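Local structure of DNA mismatch repair protein MutS (Thermus aquaticus, 1FW6) at residues 30-35 against 91-96; 568-573 against 726-731; 330-335 against 518-523; 290-295 against 603-608. The protein takes part in DNA mismatch repair, binding mismatched DNA and showing a weak ATPase activity. One frame throughout, in Å; residues are numbered along the deposited sequence.

Contact 1: residues 30-35 against 91-96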
# COMPACT_ATOMS: atom_id res chain seq x y z
N TYR C 30 -4.74 12.12 -20.07
CA TYR C 30 -4.22 10.78 -20.31
C TYR C 30 -2.72 10.83 -20.48
O TYR C 30 -2.19 11.78 -21.07
CB TYR C 30 -4.85 10.19 -21.58
CG TYR C 30 -6.33 9.92 -21.48
CD1 TYR C 30 -7.24 10.97 -21.37
CD2 TYR C 30 -6.82 8.62 -21.50
CE1 TYR C 30 -8.61 10.73 -21.27
CE2 TYR C 30 -8.18 8.36 -21.40
CZ TYR C 30 -9.07 9.42 -21.28
OH TYR C 30 -10.42 9.15 -21.19
N LEU C 31 -2.02 9.82 -19.97
CA LEU C 31 -0.58 9.77 -20.15
C LEU C 31 -0.39 9.10 -21.49
O LEU C 31 -0.69 7.92 -21.66
CB LEU C 31 0.12 8.96 -19.06
CG LEU C 31 1.64 8.90 -19.23
CD1 LEU C 31 2.19 10.27 -19.56
CD2 LEU C 31 2.25 8.36 -17.96
N LEU C 32 0.11 9.88 -22.45
CA LEU C 32 0.32 9.41 -23.80
C LEU C 32 1.58 8.60 -23.98
O LEU C 32 2.68 9.09 -23.74
CB LEU C 32 0.35 10.59 -24.76
CG LEU C 32 0.51 10.28 -26.25
CD1 LEU C 32 -0.78 9.72 -26.82
CD2 LEU C 32 0.88 11.55 -26.97
N LEU C 33 1.40 7.35 -24.41
CA LEU C 33 2.50 6.43 -24.66
C LEU C 33 2.64 6.35 -26.19
O LEU C 33 1.86 5.69 -26.87
CB LEU C 33 2.19 5.07 -24.04
CG LEU C 33 2.00 5.19 -22.52
CD1 LEU C 33 1.45 3.92 -21.95
CD2 LEU C 33 3.32 5.54 -21.88
N PHE C 34 3.65 7.07 -26.68
CA PHE C 34 3.98 7.21 -28.09
C PHE C 34 4.76 6.03 -28.64
O PHE C 34 5.85 5.72 -28.18
CB PHE C 34 4.81 8.49 -28.27
CG PHE C 34 4.67 9.13 -29.63
CD1 PHE C 34 3.41 9.49 -30.12
CD2 PHE C 34 5.80 9.42 -30.39
CE1 PHE C 34 3.28 10.13 -31.35
CE2 PHE C 34 5.68 10.06 -31.62
CZ PHE C 34 4.42 10.42 -32.11
N GLN C 35 4.19 5.39 -29.65
CA GLN C 35 4.79 4.23 -30.30
C GLN C 35 5.81 4.62 -31.38
O GLN C 35 5.45 5.00 -32.49
CB GLN C 35 3.66 3.35 -30.87
CG GLN C 35 3.92 2.60 -32.18
CD GLN C 35 4.82 1.38 -32.02
OE1 GLN C 35 4.63 0.37 -32.71
NE2 GLN C 35 5.80 1.47 -31.13
N ARG C 91 -4.55 7.45 -16.71
CA ARG C 91 -5.37 6.93 -17.80
C ARG C 91 -4.33 6.87 -18.90
O ARG C 91 -3.60 7.84 -19.11
CB ARG C 91 -6.48 7.91 -18.22
CG ARG C 91 -7.49 8.26 -17.14
CD ARG C 91 -8.71 8.99 -17.74
NE ARG C 91 -9.60 9.45 -16.69
CZ ARG C 91 -9.37 10.51 -15.92
NH1 ARG C 91 -8.26 11.22 -16.09
NH2 ARG C 91 -10.22 10.84 -14.96
N LEU C 92 -4.22 5.75 -19.59
CA LEU C 92 -3.23 5.64 -20.64
C LEU C 92 -3.80 5.89 -22.03
O LEU C 92 -4.93 5.51 -22.34
CB LEU C 92 -2.57 4.26 -20.58
CG LEU C 92 -1.91 3.95 -19.24
CD1 LEU C 92 -1.31 2.56 -19.26
CD2 LEU C 92 -0.84 4.99 -18.95
N ALA C 93 -3.00 6.56 -22.87
CA ALA C 93 -3.40 6.85 -24.23
C ALA C 93 -2.38 6.14 -25.11
O ALA C 93 -1.24 6.60 -25.23
CB ALA C 93 -3.36 8.33 -24.48
N VAL C 94 -2.78 5.03 -25.70
CA VAL C 94 -1.86 4.26 -26.55
C VAL C 94 -1.89 4.72 -28.01
O VAL C 94 -2.85 4.46 -28.74
CB VAL C 94 -2.18 2.75 -26.47
CG1 VAL C 94 -1.26 1.96 -27.41
CG2 VAL C 94 -2.01 2.26 -25.03
N ALA C 95 -0.82 5.40 -28.41
CA ALA C 95 -0.67 5.89 -29.78
C ALA C 95 0.25 4.93 -30.53
O ALA C 95 1.45 4.91 -30.29
CB ALA C 95 -0.07 7.29 -29.75
N ASP C 96 -0.31 4.14 -31.43
CA ASP C 96 0.49 3.17 -32.18
C ASP C 96 0.82 3.55 -33.63
O ASP C 96 0.33 4.56 -34.15
CB ASP C 96 -0.23 1.81 -32.19
CG ASP C 96 -0.28 1.17 -30.82
OD1 ASP C 96 0.80 1.06 -30.21
OD2 ASP C 96 -1.37 0.77 -30.38
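The pairing of L31 with L92, L32 with A93, L33 with V94 and F34 with A95 sets two strands side by side in parallel, their axes 4.3 Å apart at closest approach and turned by 31°. The ladder is bonded back and forth: L31 N gives to R91 O (2.7 Å), A93 N to L31 O, L33 N to A93 O and A95 N to L33 O (3.1 Å). On one face, L32 leans across so that CD1 touches both A93 CB (3.8 Å) and A95 CB, and helix 15-24 packs over this side. On the other, L33 CD1 meets L92 CD2 at 3.9 Å beneath helix 78-86. Y30 has CG anti to its carbonyl carbon (chi1 -66°), which lays one ring face against the aliphatic chain of R91. R91 CB sits 3.8 Å from the ring centroid in a CH-pi contact, CD follows near CZ, and L92 O lies at the ring edge. The extended R91 chain lifts its guanidinium above the same face, too far for more than weak cation-pi attraction, and NE bonds S203 OG. With a serine in place of Y30, the methylenes of R91 would probably lose the ring face they lie on, leaving a gap beside them. These are neighbouring interior strands of the mixed sheet of MutS domain I, flanked by strands 39-43 and 110-116.

Contact 2: residues 568-573 against 726-731. With ADP (adenosine-5'-diphosphate), chain H.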
# COMPACT_ATOMS: atom_id res chain seq x y z
N VAL C 568 -19.52 -23.24 18.46
CA VAL C 568 -20.62 -23.91 19.13
C VAL C 568 -21.94 -23.62 18.41
O VAL C 568 -22.42 -22.50 18.40
CB VAL C 568 -20.76 -23.43 20.57
CG1 VAL C 568 -21.76 -24.31 21.30
CG2 VAL C 568 -19.42 -23.44 21.24
N PRO C 569 -22.54 -24.64 17.79
CA PRO C 569 -23.81 -24.39 17.08
C PRO C 569 -24.90 -23.88 18.02
O PRO C 569 -24.81 -24.04 19.23
CB PRO C 569 -24.15 -25.77 16.50
CG PRO C 569 -22.81 -26.44 16.38
CD PRO C 569 -22.11 -26.04 17.64
N ASN C 570 -25.93 -23.27 17.44
CA ASN C 570 -27.07 -22.77 18.21
C ASN C 570 -28.38 -22.85 17.43
O ASN C 570 -28.38 -22.96 16.20
CB ASN C 570 -26.83 -21.34 18.68
CG ASN C 570 -25.98 -21.28 19.91
OD1 ASN C 570 -26.30 -21.91 20.92
ND2 ASN C 570 -24.88 -20.54 19.84
N ASP C 571 -29.50 -22.81 18.16
CA ASP C 571 -30.82 -22.89 17.53
C ASP C 571 -31.54 -21.55 17.48
O ASP C 571 -31.10 -20.56 18.07
CB ASP C 571 -31.72 -23.88 18.28
CG ASP C 571 -31.13 -25.27 18.38
OD1 ASP C 571 -30.59 -25.79 17.38
OD2 ASP C 571 -31.22 -25.86 19.48
N LEU C 572 -32.66 -21.54 16.78
CA LEU C 572 -33.49 -20.35 16.65
C LEU C 572 -34.85 -20.62 16.01
O LEU C 572 -34.94 -21.30 14.99
CB LEU C 572 -32.75 -19.28 15.84
CG LEU C 572 -33.56 -18.01 15.62
CD1 LEU C 572 -34.06 -17.50 16.95
CD2 LEU C 572 -32.71 -16.96 14.93
N GLU C 573 -35.90 -20.09 16.62
CA GLU C 573 -37.26 -20.21 16.09
C GLU C 573 -37.89 -18.84 16.19
O GLU C 573 -38.08 -18.31 17.28
CB GLU C 573 -38.11 -21.22 16.86
CG GLU C 573 -37.74 -22.67 16.58
CD GLU C 573 -38.90 -23.64 16.76
OE1 GLU C 573 -39.96 -23.42 16.12
OE2 GLU C 573 -38.76 -24.62 17.52
N HIS C 726 -21.18 -20.57 24.90
CA HIS C 726 -21.92 -19.93 23.83
C HIS C 726 -23.30 -20.49 23.54
O HIS C 726 -23.88 -20.19 22.50
CB HIS C 726 -21.05 -19.97 22.57
CG HIS C 726 -19.70 -19.34 22.75
ND1 HIS C 726 -19.54 -18.06 23.22
CD2 HIS C 726 -18.46 -19.80 22.48
CE1 HIS C 726 -18.25 -17.75 23.22
NE2 HIS C 726 -17.58 -18.79 22.77
N GLN C 727 -23.85 -21.30 24.45
CA GLN C 727 -25.19 -21.83 24.23
C GLN C 727 -26.14 -20.66 24.27
O GLN C 727 -26.12 -19.88 25.21
CB GLN C 727 -25.60 -22.82 25.32
CG GLN C 727 -25.34 -24.27 25.04
CD GLN C 727 -23.87 -24.56 24.91
OE1 GLN C 727 -23.06 -24.03 25.67
NE2 GLN C 727 -23.52 -25.41 23.94
N VAL C 728 -26.97 -20.52 23.25
CA VAL C 728 -27.94 -19.44 23.23
C VAL C 728 -29.20 -20.04 23.84
O VAL C 728 -30.07 -20.54 23.14
CB VAL C 728 -28.22 -18.93 21.80
CG1 VAL C 728 -29.25 -17.81 21.83
CG2 VAL C 728 -26.94 -18.42 21.18
N LEU C 729 -29.26 -20.00 25.16
CA LEU C 729 -30.38 -20.56 25.91
C LEU C 729 -31.65 -19.70 25.93
O LEU C 729 -31.61 -18.46 25.86
CB LEU C 729 -29.91 -20.84 27.33
CG LEU C 729 -28.64 -21.70 27.42
CD1 LEU C 729 -28.22 -21.84 28.89
CD2 LEU C 729 -28.90 -23.07 26.77
N PRO C 730 -32.81 -20.35 26.05
CA PRO C 730 -34.11 -19.69 26.08
C PRO C 730 -34.34 -18.96 27.39
O PRO C 730 -33.87 -19.40 28.43
CB PRO C 730 -35.08 -20.84 25.89
CG PRO C 730 -34.42 -21.90 26.69
CD PRO C 730 -32.97 -21.79 26.28
N GLY C 731 -35.09 -17.87 27.32
CA GLY C 731 -35.36 -17.09 28.51
C GLY C 731 -34.44 -15.89 28.57
O GLY C 731 -33.45 -15.84 27.84
PB ADP H . -21.14 -10.35 22.46
O1B ADP H . -20.46 -9.30 23.29
O2B ADP H . -21.68 -11.59 23.03
O3B ADP H . -22.19 -9.60 21.53
PA ADP H . -19.57 -11.77 20.51
O1A ADP H . -19.62 -11.31 19.13
O2A ADP H . -20.24 -13.01 20.87
O3A ADP H . -20.06 -10.54 21.34
O5' ADP H . -18.10 -11.95 21.13
C5' ADP H . -17.15 -12.50 20.20
C4' ADP H . -16.22 -13.67 20.41
O4' ADP H . -16.96 -14.80 20.91
C3' ADP H . -16.02 -14.02 18.94
O3' ADP H . -14.89 -13.34 18.38
C2' ADP H . -15.91 -15.51 18.85
O2' ADP H . -14.55 -15.92 18.97
C1' ADP H . -16.77 -15.93 20.06
N9 ADP H . -18.05 -16.58 19.76
C8 ADP H . -19.32 -16.04 19.79
N7 ADP H . -20.29 -16.87 19.53
C5 ADP H . -19.63 -18.05 19.29
C6 ADP H . -20.06 -19.38 18.98
N6 ADP H . -21.34 -19.69 18.85
N1 ADP H . -19.15 -20.39 18.80
C2 ADP H . -17.83 -20.10 18.93
N3 ADP H . -17.32 -18.88 19.24
C4 ADP H . -18.25 -17.89 19.40
O HOH W 1 -32.19 -20.60 20.66
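N570 turns its amide across the gap to clasp the backbone of H726-V728 with both polar atoms. ND2 donates to H726 O at 2.9 Å, that oxygen lying within 13° of the amide plane, whereas OD1 receives V728 N at 2.8 Å from well above its carbonyl plane, 52° out of it. The V728 side chain crosses that of N570 at about a right angle and sets CG2 against the amide, while F592 of helix 589-603 touches both residues. A leucine in place of N570 would probably leave H726 O and V728 N without these mates and let the histidine-bearing loop drift from the strand. V568 is turned so that its two methyls serve different neighbours: CG1, anti to the backbone N (chi1 -170°), meets Q727 NE2, and CG2 comes to the edge of the H726 ring, 4.0 Å from CD2. One face of that ring lies over the purine of ADP, whose C4 stands 3.5 Å above the imidazole plane near its centre, and a hydrogen bond from ND1 to A587 O helps fix its rotation. The backbone of V568 reads the adenine edge, with V568 N giving to ADP N1 (2.9 Å) and ADP N6 giving to V568 O (3.0 Å). Farther along, a water bridges D571 O and V728 O, its bond to the latter being long. Edge recognition by backbone and a ring over the base thus make the adenine side of the nucleotide pocket in this ABC-type ATPase, whose predicted P-loop supplies backbone amides, among them G588 N, to the same ADP.

Contact 3: residues 330-335 against 518-523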
# COMPACT_ATOMS: atom_id res chain seq x y z
N ALA C 330 -11.07 -21.90 -19.99
CA ALA C 330 -10.76 -20.48 -20.06
C ALA C 330 -12.02 -19.62 -20.07
O ALA C 330 -13.13 -20.11 -20.22
CB ALA C 330 -9.93 -20.19 -21.29
N ASP C 331 -11.81 -18.33 -19.90
CA ASP C 331 -12.89 -17.34 -19.88
C ASP C 331 -13.50 -17.21 -21.29
O ASP C 331 -13.21 -16.27 -22.01
CB ASP C 331 -12.31 -15.98 -19.45
CG ASP C 331 -13.34 -15.07 -18.86
OD1 ASP C 331 -14.49 -15.10 -19.35
OD2 ASP C 331 -13.01 -14.32 -17.90
N LEU C 332 -14.33 -18.16 -21.69
CA LEU C 332 -14.93 -18.09 -23.03
C LEU C 332 -15.71 -16.80 -23.26
O LEU C 332 -15.65 -16.20 -24.33
CB LEU C 332 -15.84 -19.30 -23.27
CG LEU C 332 -15.13 -20.57 -23.77
CD1 LEU C 332 -14.05 -20.97 -22.80
CD2 LEU C 332 -16.13 -21.70 -23.94
N GLU C 333 -16.44 -16.38 -22.24
CA GLU C 333 -17.25 -15.17 -22.29
C GLU C 333 -16.41 -13.97 -22.64
O GLU C 333 -16.83 -13.13 -23.42
CB GLU C 333 -17.93 -14.96 -20.94
CG GLU C 333 -18.63 -13.63 -20.77
CD GLU C 333 -19.46 -13.57 -19.50
OE1 GLU C 333 -18.91 -13.82 -18.41
OE2 GLU C 333 -20.65 -13.26 -19.61
N ARG C 334 -15.23 -13.87 -22.05
CA ARG C 334 -14.37 -12.75 -22.38
C ARG C 334 -13.67 -12.95 -23.72
O ARG C 334 -13.49 -12.02 -24.51
CB ARG C 334 -13.34 -12.54 -21.28
CG ARG C 334 -13.87 -11.66 -20.18
CD ARG C 334 -12.97 -11.58 -18.98
NE ARG C 334 -13.46 -10.52 -18.12
CZ ARG C 334 -13.13 -10.35 -16.85
NH1 ARG C 334 -12.29 -11.19 -16.26
NH2 ARG C 334 -13.63 -9.33 -16.18
N LEU C 335 -13.28 -14.19 -23.98
CA LEU C 335 -12.61 -14.54 -25.22
C LEU C 335 -13.55 -14.23 -26.37
O LEU C 335 -13.13 -13.68 -27.39
CB LEU C 335 -12.24 -16.02 -25.20
CG LEU C 335 -10.95 -16.47 -25.89
CD1 LEU C 335 -11.16 -16.58 -27.39
CD2 LEU C 335 -9.84 -15.48 -25.56
N ARG C 518 -20.47 -17.73 -26.33
CA ARG C 518 -21.17 -17.10 -25.23
C ARG C 518 -22.16 -18.02 -24.53
O ARG C 518 -22.21 -18.04 -23.30
CB ARG C 518 -21.91 -15.86 -25.69
CG ARG C 518 -21.06 -14.63 -25.74
CD ARG C 518 -21.79 -13.45 -26.37
NE ARG C 518 -20.90 -12.31 -26.52
CZ ARG C 518 -20.43 -11.61 -25.50
NH1 ARG C 518 -20.78 -11.93 -24.26
NH2 ARG C 518 -19.58 -10.61 -25.72
N GLU C 519 -22.93 -18.81 -25.28
CA GLU C 519 -23.87 -19.65 -24.57
C GLU C 519 -23.24 -20.80 -23.82
O GLU C 519 -23.79 -21.26 -22.82
CB GLU C 519 -24.98 -20.20 -25.44
CG GLU C 519 -26.14 -20.57 -24.52
CD GLU C 519 -27.14 -21.50 -25.13
OE1 GLU C 519 -27.73 -21.13 -26.18
OE2 GLU C 519 -27.34 -22.61 -24.56
N ALA C 520 -22.09 -21.27 -24.30
CA ALA C 520 -21.40 -22.35 -23.61
C ALA C 520 -20.89 -21.71 -22.31
O ALA C 520 -20.96 -22.32 -21.25
CB ALA C 520 -20.24 -22.86 -24.45
N ALA C 521 -20.42 -20.48 -22.42
CA ALA C 521 -19.93 -19.75 -21.26
C ALA C 521 -20.96 -19.77 -20.12
O ALA C 521 -20.63 -20.15 -18.98
CB ALA C 521 -19.59 -18.32 -21.65
N ARG C 522 -22.20 -19.37 -20.42
CA ARG C 522 -23.30 -19.34 -19.43
C ARG C 522 -23.53 -20.71 -18.80
O ARG C 522 -23.51 -20.86 -17.58
CB ARG C 522 -24.62 -18.90 -20.06
CG ARG C 522 -24.59 -17.62 -20.83
CD ARG C 522 -25.60 -17.68 -21.96
NE ARG C 522 -25.37 -16.63 -22.95
CZ ARG C 522 -25.85 -16.65 -24.19
NH1 ARG C 522 -26.58 -17.67 -24.61
NH2 ARG C 522 -25.60 -15.63 -25.01
N ILE C 523 -23.79 -21.71 -19.65
CA ILE C 523 -24.04 -23.08 -19.21
C ILE C 523 -22.90 -23.59 -18.35
O ILE C 523 -23.13 -24.11 -17.25
CB ILE C 523 -24.21 -24.04 -20.40
CG1 ILE C 523 -25.49 -23.71 -21.15
CG2 ILE C 523 -24.28 -25.47 -19.91
CD1 ILE C 523 -25.82 -24.69 -22.25
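With chi1 at 171°, which sets CG anti to the backbone N, E333 leads its extended chain off from A521 and leaves CB against that methyl, 3.8 Å from A521 CB. From the other helix R518 runs out almost straight through chi2 and chi3, which brings one face of its guanidinium under E333 O, with NH1 4.2 Å from that oxygen. This is proximity and not a bond: E333 O is taken by T337 OG1, and R518 NH1 bonds T152 O. The two opposite charges also stay out of contact. E333 OE1 pairs with R286 and R518 NH2 with E340, so each has a salt-bridge partner elsewhere. The setting is the helical domain III of MutS, in which the first turn of helix 332-340 rests against the side of the long helix 514-540. A520 and A521 offer only methyl groups at this face, consistent with the close approach, and L332 packs on both. Its CB lies 4.2 Å from A521 CB, and CD2 reaches A520 CB at 4.3 Å. Just before the helix, D331 is the N-cap: OD1 accepts R334 N at 3.1 Å, met from above the carboxylate plane. Because the same oxygen also pairs with R286 NH2, that arginine links the D331 and E333 carboxylates at the start of the helix. R334, whose CB is directed away from the long helix, hydrogen-bonds P128 O, E130 O and S151 OG.

Contact 4: residues 290-295 against 603-608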
# COMPACT_ATOMS: atom_id res chain seq x y z
N SER C 290 -22.67 -12.41 -8.68
CA SER C 290 -23.90 -11.77 -9.11
C SER C 290 -25.06 -12.26 -8.26
O SER C 290 -25.91 -11.47 -7.85
CB SER C 290 -24.19 -12.09 -10.57
OG SER C 290 -25.46 -11.60 -10.95
N TRP C 291 -25.09 -13.56 -8.01
CA TRP C 291 -26.14 -14.16 -7.21
C TRP C 291 -26.17 -13.59 -5.80
O TRP C 291 -27.24 -13.31 -5.28
CB TRP C 291 -25.96 -15.67 -7.16
CG TRP C 291 -26.42 -16.39 -8.39
CD1 TRP C 291 -26.84 -15.83 -9.55
CD2 TRP C 291 -26.49 -17.81 -8.58
NE1 TRP C 291 -27.18 -16.81 -10.47
CE2 TRP C 291 -26.97 -18.03 -9.89
CE3 TRP C 291 -26.20 -18.91 -7.76
CZ2 TRP C 291 -27.17 -19.32 -10.40
CZ3 TRP C 291 -26.40 -20.19 -8.28
CH2 TRP C 291 -26.88 -20.38 -9.59
N LEU C 292 -25.00 -13.40 -5.19
CA LEU C 292 -24.93 -12.84 -3.84
C LEU C 292 -25.36 -11.37 -3.81
O LEU C 292 -25.97 -10.91 -2.83
CB LEU C 292 -23.52 -12.97 -3.26
CG LEU C 292 -23.10 -14.29 -2.60
CD1 LEU C 292 -21.60 -14.31 -2.36
CD2 LEU C 292 -23.85 -14.46 -1.31
N ARG C 293 -25.04 -10.64 -4.87
CA ARG C 293 -25.40 -9.23 -4.97
C ARG C 293 -26.91 -9.04 -4.92
O ARG C 293 -27.41 -8.05 -4.41
CB ARG C 293 -24.89 -8.63 -6.27
CG ARG C 293 -23.69 -7.72 -6.15
CD ARG C 293 -23.63 -6.79 -7.36
NE ARG C 293 -23.40 -7.51 -8.61
CZ ARG C 293 -22.23 -8.01 -8.97
NH1 ARG C 293 -21.17 -7.86 -8.17
NH2 ARG C 293 -22.12 -8.68 -10.11
N HIS C 294 -27.64 -10.00 -5.48
CA HIS C 294 -29.09 -9.91 -5.53
C HIS C 294 -29.76 -11.26 -5.28
O HIS C 294 -30.15 -11.96 -6.22
CB HIS C 294 -29.54 -9.38 -6.89
CG HIS C 294 -29.27 -7.91 -7.09
ND1 HIS C 294 -28.44 -7.44 -8.08
CD2 HIS C 294 -29.75 -6.82 -6.45
CE1 HIS C 294 -28.43 -6.11 -8.05
NE2 HIS C 294 -29.22 -5.72 -7.06
N PRO C 295 -29.92 -11.64 -4.00
CA PRO C 295 -30.55 -12.91 -3.62
C PRO C 295 -31.98 -12.92 -4.15
O PRO C 295 -32.61 -11.87 -4.26
CB PRO C 295 -30.51 -12.88 -2.09
CG PRO C 295 -29.34 -11.98 -1.78
CD PRO C 295 -29.47 -10.90 -2.81
N ALA C 603 -29.25 -19.13 2.00
CA ALA C 603 -30.42 -19.85 1.52
C ALA C 603 -31.06 -19.15 0.33
O ALA C 603 -31.24 -19.76 -0.74
CB ALA C 603 -31.44 -19.98 2.65
N GLN C 604 -31.39 -17.88 0.49
CA GLN C 604 -32.00 -17.15 -0.60
C GLN C 604 -31.05 -16.80 -1.75
O GLN C 604 -31.23 -15.80 -2.44
CB GLN C 604 -32.69 -15.89 -0.08
CG GLN C 604 -33.99 -16.21 0.65
CD GLN C 604 -34.66 -14.98 1.20
OE1 GLN C 604 -34.63 -14.74 2.41
NE2 GLN C 604 -35.24 -14.19 0.33
N VAL C 605 -30.05 -17.65 -1.94
CA VAL C 605 -29.09 -17.49 -3.02
C VAL C 605 -28.97 -18.86 -3.66
O VAL C 605 -28.33 -19.03 -4.69
CB VAL C 605 -27.70 -17.01 -2.50
CG1 VAL C 605 -26.68 -18.15 -2.49
CG2 VAL C 605 -27.22 -15.88 -3.35
N GLY C 606 -29.61 -19.84 -3.01
CA GLY C 606 -29.62 -21.19 -3.53
C GLY C 606 -28.54 -22.12 -3.03
O GLY C 606 -28.36 -23.20 -3.58
N SER C 607 -27.82 -21.71 -2.00
CA SER C 607 -26.75 -22.53 -1.47
C SER C 607 -27.18 -23.25 -0.20
O SER C 607 -28.10 -22.80 0.47
CB SER C 607 -25.54 -21.66 -1.16
OG SER C 607 -24.82 -22.16 -0.04
N PHE C 608 -26.53 -24.36 0.10
CA PHE C 608 -26.82 -25.09 1.32
C PHE C 608 -26.30 -24.21 2.45
O PHE C 608 -25.49 -23.31 2.21
CB PHE C 608 -26.11 -26.44 1.30
CG PHE C 608 -26.80 -27.48 0.48
CD1 PHE C 608 -27.59 -27.13 -0.61
CD2 PHE C 608 -26.67 -28.83 0.81
CE1 PHE C 608 -28.25 -28.11 -1.35
CE2 PHE C 608 -27.32 -29.81 0.08
CZ PHE C 608 -28.11 -29.46 -1.01
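V605 and the end of helix 282-293 meet chiefly by apolar contact, and one methyl does most of the work. V605 CG2 lies 4.0 Å from W291 CB and 4.2 Å from L292 CD2, and it sits over the last helical turn beside W291 O. L292 starts off directed away from V605, but with CG anti to the carbonyl carbon (chi1 -83°) its CD2 branch, not the extended CD1, comes back to the valine. P295, just beyond the helix, sets its ring against Q604: the two CB atoms are 4.2 Å apart, and Q604 O faces the proline CB.

Polar groups take part without any hydrogen bond between the two segments. V605 O approaches the indole obliquely, 3.7 Å from W291 CE3. R305 ties this corner together, making a cation-pi contact with W291 and a weak hydrogen bond to V605 O. Q604 extends its amide past the proline, giving NE2 to L296 O and taking F619 N on OE1, so both ends of this buried group have partners.

Backbone capping shapes the second segment. Helix 589-603 closes in a Schellman motif with G606, at positive phi, as the C-prime residue. G606 N bonds A603 O at 2.8 Å, and S607 N reaches the carbonyl one residue before A603. The contact joins two helix C-termini, one from the domain III region and the other belonging to the helix that follows the predicted P-loop of the domain V ATPase fold.

In the fold
The four contacts are spread between the DNA-bound and nucleotide-bound ends of MutS. Contact 1 comes within about 6 Å of the bound DNA, whereas contact 2, which holds the adenine of ADP, is about 53 Å from it at the nearest atoms; their centres are about 61 Å apart. Contact 3 belongs wholly to domain III, its nearest atoms about 17 Å from those of contact 1 and about 8 Å from those of contact 4. Contact 4 joins domain III to the ATPase domain, with about 13 Å between its nearest atoms and those of contact 2. Helix 589-603 connects these last two: F592 borders contact 2, and the helix's C-terminal end enters contact 4.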